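Local coordinates for protein putative O-acetylhomoserine (Thiol)-lyase (PDB 4OC9) that probably uses pyridoxal 5'-phosphate to displace acetate from O-acetylhomoserine with a thiol or sulfide, as a member of the trans-sulfuration enzyme family, at residues Y104-Y109 with F130-L135; S137-I142 with K172-V177. All blocks are in the same frame, centred on the assembly; numbering follows the deposited sequence.

Contact 1: Y104-Y109 with F130-L135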
loop_
_atom_site.group_PDB
_atom_site.type_symbol
_atom_site.label_atom_id
_atom_site.label_comp_id
_atom_site.label_asym_id
_atom_site.label_seq_id
_atom_site.Cartn_x
_atom_site.Cartn_y
_atom_site.Cartn_z
ATOM N N TYR D 104 -33.173 0.267 -19.547
ATOM C CA TYR D 104 -32.326 -0.695 -18.883
ATOM C C TYR D 104 -32.911 -2.108 -18.822
ATOM O O TYR D 104 -34.105 -2.306 -18.690
ATOM C CB TYR D 104 -32.039 -0.213 -17.455
ATOM C CG TYR D 104 -33.228 -0.289 -16.501
ATOM C CD1 TYR D 104 -34.251 0.654 -16.530
ATOM C CD2 TYR D 104 -33.287 -1.273 -15.527
ATOM C CE1 TYR D 104 -35.325 0.578 -15.649
ATOM C CE2 TYR D 104 -34.335 -1.335 -14.630
ATOM C CZ TYR D 104 -35.354 -0.413 -14.705
ATOM O OH TYR D 104 -36.386 -0.496 -13.819
ATOM N N SER D 105 -32.034 -3.078 -18.908
ATOM C CA SER D 105 -32.402 -4.479 -18.851
ATOM C C SER D 105 -33.000 -4.871 -17.497
ATOM O O SER D 105 -32.569 -4.403 -16.434
ATOM C CB SER D 105 -31.160 -5.363 -19.153
ATOM O OG SER D 105 -31.441 -6.729 -18.961
ATOM N N ASN D 106 -33.992 -5.741 -17.556
ATOM C CA ASN D 106 -34.685 -6.221 -16.373
ATOM C C ASN D 106 -33.862 -7.305 -15.683
ATOM O O ASN D 106 -34.238 -7.819 -14.634
ATOM C CB ASN D 106 -36.068 -6.766 -16.729
ATOM C CG ASN D 106 -36.017 -8.008 -17.625
ATOM O OD1 ASN D 106 -35.040 -8.284 -18.332
ATOM N ND2 ASN D 106 -37.104 -8.740 -17.628
ATOM N N LYS D 107 -32.756 -7.695 -16.310
ATOM C CA LYS D 107 -31.877 -8.717 -15.728
ATOM C C LYS D 107 -30.437 -8.175 -15.529
ATOM O O LYS D 107 -29.569 -8.359 -16.383
ATOM C CB LYS D 107 -31.877 -10.005 -16.550
ATOM C CG LYS D 107 -33.248 -10.639 -16.644
ATOM C CD LYS D 107 -33.233 -11.994 -17.314
ATOM C CE LYS D 107 -34.643 -12.487 -17.442
ATOM N NZ LYS D 107 -34.689 -13.875 -17.945
ATOM N N ILE D 108 -30.256 -7.475 -14.407
ATOM C CA ILE D 108 -28.979 -6.890 -14.043
ATOM C C ILE D 108 -28.694 -6.950 -12.548
ATOM O O ILE D 108 -29.529 -7.397 -11.754
ATOM C CB ILE D 108 -28.869 -5.425 -14.454
ATOM C CG1 ILE D 108 -29.940 -4.590 -13.735
ATOM C CG2 ILE D 108 -28.958 -5.316 -15.962
ATOM C CD1 ILE D 108 -29.917 -3.110 -14.076
ATOM N N TYR D 109 -27.489 -6.492 -12.203
ATOM C CA TYR D 109 -27.032 -6.441 -10.846
ATOM C C TYR D 109 -27.988 -5.592 -10.039
ATOM O O TYR D 109 -28.351 -4.497 -10.444
ATOM C CB TYR D 109 -25.563 -5.943 -10.790
ATOM C CG TYR D 109 -25.056 -5.694 -9.395
ATOM C CD1 TYR D 109 -24.843 -6.736 -8.512
ATOM C CD2 TYR D 109 -24.707 -4.406 -8.991
ATOM C CE1 TYR D 109 -24.362 -6.503 -7.232
ATOM C CE2 TYR D 109 -24.216 -4.157 -7.720
ATOM C CZ TYR D 109 -24.042 -5.201 -6.835
ATOM O OH TYR D 109 -23.554 -4.937 -5.571
ATOM N N PHE D 130 -36.796 -2.954 -19.685
ATOM C CA PHE D 130 -37.107 -3.678 -20.928
ATOM C C PHE D 130 -36.624 -5.093 -20.678
ATOM O O PHE D 130 -35.779 -5.329 -19.803
ATOM C CB PHE D 130 -36.519 -3.080 -22.222
ATOM C CG PHE D 130 -35.031 -3.260 -22.382
ATOM C CD1 PHE D 130 -34.148 -2.331 -21.892
ATOM C CD2 PHE D 130 -34.530 -4.359 -23.084
ATOM C CE1 PHE D 130 -32.790 -2.497 -22.072
ATOM C CE2 PHE D 130 -33.179 -4.524 -23.282
ATOM C CZ PHE D 130 -32.302 -3.595 -22.762
ATOM N N ASP D 131 -37.186 -6.027 -21.435
ATOM C CA ASP D 131 -36.853 -7.424 -21.315
ATOM C C ASP D 131 -35.816 -7.816 -22.388
ATOM O O ASP D 131 -36.110 -7.737 -23.595
ATOM C CB ASP D 131 -38.149 -8.235 -21.475
ATOM C CG ASP D 131 -37.958 -9.751 -21.296
ATOM O OD1 ASP D 131 -36.849 -10.256 -20.966
ATOM O OD2 ASP D 131 -38.971 -10.452 -21.492
ATOM N N ILE D 132 -34.627 -8.244 -21.961
ATOM C CA ILE D 132 -33.595 -8.645 -22.930
ATOM C C ILE D 132 -34.029 -9.849 -23.744
ATOM O O ILE D 132 -33.459 -10.107 -24.797
ATOM C CB ILE D 132 -32.233 -9.076 -22.353
ATOM C CG1 ILE D 132 -32.496 -10.042 -21.221
ATOM C CG2 ILE D 132 -31.443 -7.915 -21.838
ATOM C CD1 ILE D 132 -31.349 -10.994 -21.062
ATOM N N ASP D 133 -34.964 -10.633 -23.220
ATOM C CA ASP D 133 -35.459 -11.822 -23.925
ATOM C C ASP D 133 -36.537 -11.516 -24.953
ATOM O O ASP D 133 -36.897 -12.373 -25.724
ATOM C CB ASP D 133 -35.977 -12.854 -22.925
ATOM C CG ASP D 133 -34.863 -13.490 -22.101
ATOM O OD1 ASP D 133 -33.749 -13.639 -22.631
ATOM O OD2 ASP D 133 -35.130 -13.914 -20.951
ATOM N N ASP D 134 -37.030 -10.285 -24.981
ATOM C CA ASP D 134 -38.063 -9.874 -25.921
ATOM C C ASP D 134 -37.782 -8.407 -26.307
ATOM O O ASP D 134 -38.410 -7.480 -25.804
ATOM C CB ASP D 134 -39.437 -9.997 -25.251
ATOM C CG ASP D 134 -40.578 -9.613 -26.176
ATOM O OD1 ASP D 134 -40.368 -9.548 -27.416
ATOM O OD2 ASP D 134 -41.682 -9.385 -25.639
ATOM N N LEU D 135 -36.881 -8.235 -27.255
ATOM C CA LEU D 135 -36.461 -6.918 -27.685
ATOM C C LEU D 135 -37.482 -5.964 -28.227
ATOM O O LEU D 135 -37.218 -4.760 -28.288
ATOM C CB LEU D 135 -35.203 -7.011 -28.562
ATOM C CG LEU D 135 -33.987 -7.628 -27.820
ATOM C CD1 LEU D 135 -32.778 -7.731 -28.734
ATOM C CD2 LEU D 135 -33.610 -6.840 -26.558
#
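Phe130 and Ser105 are bridge partners, with their side chains on the same face of the sheet, where two parallel strands of the cofactor domain, 101-105 and 126-130, come to their ends. The pairing is a single parallel bridge: Phe130 N donates to Tyr104 O at 2.9 Å, and beyond it Asn106 N reaches Phe130 O through a weak bond, bent to 130°. Phe130 is the side chain to follow outward. Its CG lies between the backbone N and the carbonyl carbon (chi1 73°), and the CD1-CE1-CZ side of the ring meets the neighbouring strand. CB packs against Ser137 OG, CG and CD1 pass Tyr104 O, CE1 lies 3.3 Å from Ser105 N, and CZ comes nearest to Ser105 N and CA. Ser105 CA therefore sits over one face, 4.1 Å from the ring centroid and 21° off the normal, a CH-pi contact displaced toward the rim.

Past the bridge both chains turn, each with a side-chain oxygen accepting a backbone N-H two residues on. Ser105 OG takes Lys107 N in an ST turn, and Asp131 OD1 takes Asp133 N in an Asx turn, with the donor well above the carboxylate plane. Ile132 CG2 lies against Ser105, touching CB and OG. The extended Lys107 chain passes Ile132 CD1 with its CD and crosses Asp133 at about a right angle, where its NZ forms a salt bridge with Asp133 OD2 at 3.0 Å, nearly in line with the C-O bond. Gln158 OE1 also accepts from Lys107 NZ, while Tyr326 OH bonds both charged partners. The chemistry thus grades from buried backbone bonds and ring packing to an ion pair with further polar partners, which probably keep Lys107 and Asp133 charged at the more exposed end.

Contact 2: S137-I142 with K172-V177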
loop_
_atom_site.group_PDB
_atom_site.type_symbol
_atom_site.label_atom_id
_atom_site.label_comp_id
_atom_site.label_asym_id
_atom_site.label_seq_id
_atom_site.Cartn_x
_atom_site.Cartn_y
_atom_site.Cartn_z
ATOM N N SER D 137 -39.846 -5.109 -26.674
ATOM C CA SER D 137 -40.110 -4.326 -25.463
ATOM C C SER D 137 -39.152 -3.129 -25.358
ATOM O O SER D 137 -39.447 -2.152 -24.665
ATOM C CB SER D 137 -40.011 -5.169 -24.195
ATOM O OG SER D 137 -38.691 -5.664 -23.991
ATOM N N LEU D 138 -37.999 -3.216 -26.013
ATOM C CA LEU D 138 -37.040 -2.121 -26.004
ATOM C C LEU D 138 -37.519 -0.997 -26.931
ATOM O O LEU D 138 -37.516 0.176 -26.528
ATOM C CB LEU D 138 -35.637 -2.600 -26.374
ATOM C CG LEU D 138 -34.541 -1.541 -26.495
ATOM C CD1 LEU D 138 -34.452 -0.615 -25.288
ATOM C CD2 LEU D 138 -33.209 -2.226 -26.757
ATOM N N GLU D 139 -37.917 -1.338 -28.157
ATOM C CA GLU D 139 -38.435 -0.332 -29.136
ATOM C C GLU D 139 -39.539 0.490 -28.505
ATOM O O GLU D 139 -39.620 1.695 -28.654
ATOM C CB GLU D 139 -39.068 -1.034 -30.314
ATOM C CG GLU D 139 -38.139 -1.812 -31.210
ATOM C CD GLU D 139 -37.392 -1.021 -32.280
ATOM O OE1 GLU D 139 -37.377 0.204 -32.172
ATOM O OE2 GLU D 139 -36.825 -1.642 -33.245
ATOM N N LYS D 140 -40.417 -0.227 -27.827
ATOM C CA LYS D 140 -41.559 0.334 -27.131
ATOM C C LYS D 140 -41.276 1.465 -26.143
ATOM O O LYS D 140 -41.999 2.448 -26.124
ATOM C CB LYS D 140 -42.251 -0.803 -26.390
ATOM C CG LYS D 140 -43.492 -0.409 -25.595
ATOM C CD LYS D 140 -44.133 -1.620 -24.931
ATOM C CE LYS D 140 -45.395 -1.231 -24.177
ATOM N NZ LYS D 140 -46.054 -2.413 -23.552
ATOM N N VAL D 141 -40.237 1.325 -25.323
ATOM C CA VAL D 141 -39.920 2.361 -24.340
ATOM C C VAL D 141 -39.032 3.490 -24.856
ATOM O O VAL D 141 -38.803 4.475 -24.141
ATOM C CB VAL D 141 -39.324 1.770 -23.051
ATOM C CG1 VAL D 141 -40.356 0.877 -22.362
ATOM C CG2 VAL D 141 -38.004 1.035 -23.320
ATOM N N ILE D 142 -38.572 3.396 -26.099
ATOM C CA ILE D 142 -37.717 4.439 -26.675
ATOM C C ILE D 142 -38.440 5.663 -27.213
ATOM O O ILE D 142 -39.486 5.540 -27.867
ATOM C CB ILE D 142 -36.877 3.868 -27.826
ATOM C CG1 ILE D 142 -35.890 2.825 -27.270
ATOM C CG2 ILE D 142 -36.096 4.966 -28.525
ATOM C CD1 ILE D 142 -35.016 2.158 -28.307
ATOM N N LYS D 172 -28.387 1.496 -32.905
ATOM C CA LYS D 172 -27.831 2.236 -34.030
ATOM C C LYS D 172 -28.906 2.935 -34.859
ATOM O O LYS D 172 -28.699 4.044 -35.357
ATOM C CB LYS D 172 -26.831 1.406 -34.888
ATOM C CG LYS D 172 -25.535 1.142 -34.107
ATOM C CD LYS D 172 -24.391 0.613 -34.976
ATOM C CE LYS D 172 -23.127 0.263 -34.210
ATOM N NZ LYS D 172 -22.558 1.225 -33.227
ATOM N N LYS D 173 -30.069 2.309 -34.962
ATOM C CA LYS D 173 -31.146 2.862 -35.730
ATOM C C LYS D 173 -31.568 4.220 -35.147
ATOM O O LYS D 173 -31.650 5.204 -35.868
ATOM C CB LYS D 173 -32.336 1.909 -35.728
ATOM C CG LYS D 173 -33.429 2.318 -36.697
ATOM C CD LYS D 173 -34.649 1.429 -36.607
ATOM C CE LYS D 173 -35.383 1.619 -35.284
ATOM N NZ LYS D 173 -36.579 0.737 -35.279
ATOM N N HIS D 174 -31.829 4.257 -33.845
ATOM C CA HIS D 174 -32.250 5.482 -33.176
ATOM C C HIS D 174 -31.106 6.411 -32.808
ATOM O O HIS D 174 -31.347 7.468 -32.217
ATOM C CB HIS D 174 -33.006 5.163 -31.880
ATOM C CG HIS D 174 -34.249 4.352 -32.071
ATOM N ND1 HIS D 174 -35.488 4.923 -32.294
ATOM C CD2 HIS D 174 -34.452 3.016 -32.049
ATOM C CE1 HIS D 174 -36.398 3.971 -32.410
ATOM N NE2 HIS D 174 -35.794 2.804 -32.262
ATOM N N LYS D 175 -29.868 6.029 -33.107
ATOM C CA LYS D 175 -28.693 6.869 -32.785
ATOM C C LYS D 175 -28.529 7.047 -31.265
ATOM O O LYS D 175 -28.249 8.142 -30.768
ATOM C CB LYS D 175 -28.824 8.216 -33.486
ATOM C CG LYS D 175 -28.975 8.016 -34.966
ATOM C CD LYS D 175 -27.663 7.892 -35.699
ATOM C CE LYS D 175 -27.081 9.294 -35.804
ATOM N NZ LYS D 175 -25.754 9.298 -36.474
ATOM N N ILE D 176 -28.741 5.951 -30.536
ATOM C CA ILE D 176 -28.622 5.943 -29.088
ATOM C C ILE D 176 -27.360 5.179 -28.655
ATOM O O ILE D 176 -27.010 4.139 -29.228
ATOM C CB ILE D 176 -29.842 5.286 -28.422
ATOM C CG1 ILE D 176 -31.102 6.055 -28.764
ATOM C CG2 ILE D 176 -29.664 5.260 -26.910
ATOM C CD1 ILE D 176 -32.377 5.428 -28.226
ATOM N N VAL D 177 -26.689 5.713 -27.640
ATOM C CA VAL D 177 -25.473 5.102 -27.101
ATOM C C VAL D 177 -25.825 3.878 -26.292
ATOM O O VAL D 177 -26.735 3.934 -25.441
ATOM C CB VAL D 177 -24.733 6.057 -26.157
ATOM C CG1 VAL D 177 -23.600 5.332 -25.448
ATOM C CG2 VAL D 177 -24.224 7.285 -26.905
#
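His174 meets the 137-142 segment through both its edge and one face. At the edge, NE2 donates to Glu139 OE1 at 3.0 Å; the bond is almost straight (171°), keeps within 5° of the ring plane and arrives on the syn side of the carboxylate. Over the face, Ile142 CG2 stands 4.0 Å from the ring centroid and 15° off the normal, making a CH-pi contact. The same methyl meets Ile176 CD1 tip to tip at 3.8 Å, and Ile142 CD1 comes against His174 CD2. This is the close-packed part.

The outer side is looser and charged. Lys173 bends at chi3, which turns CE toward Glu139, and its NZ lies 3.1 Å from Glu139 OE2 in a salt bridge, with a longer, weak bond to OE1. Glu139 OE1 is thus shared by the imidazole and the ammonium, which would favour the ionised carboxylate.

Together these side chains join the C-terminal region of helix 136-141 to that of helix 164-174, whose chain leaves through a Schellman motif at Lys175. Ile170, one turn earlier on the second helix, touches Glu139 and Ile142, while Ile176 packs inward on Thr146 and Ile149 of strand 146-152.

Overall arrangement
Both contacts belong to the large mixed sheet and its flanking helices, but contact 1 is mostly buried while contact 2 lies at the surface, their centres about 13 Å apart. Contact 1 joins adjacent parallel strands through backbone bonds, whereas contact 2 joins two C-terminal helix regions by side chains alone. Each combines aromatic CH-pi packing with a lysine-carboxylate salt bridge; in contact 1 the ring is phenylalanine and the ion pair has further polar partners, in contact 2 the ring is histidine and itself binds the carboxylate. They meet where Asp131 N probably bonds to Ser137 OG and Phe130 CD1 packs on Leu138 CD1, linking strand 126-130, outermost within this chain, to helix 136-141.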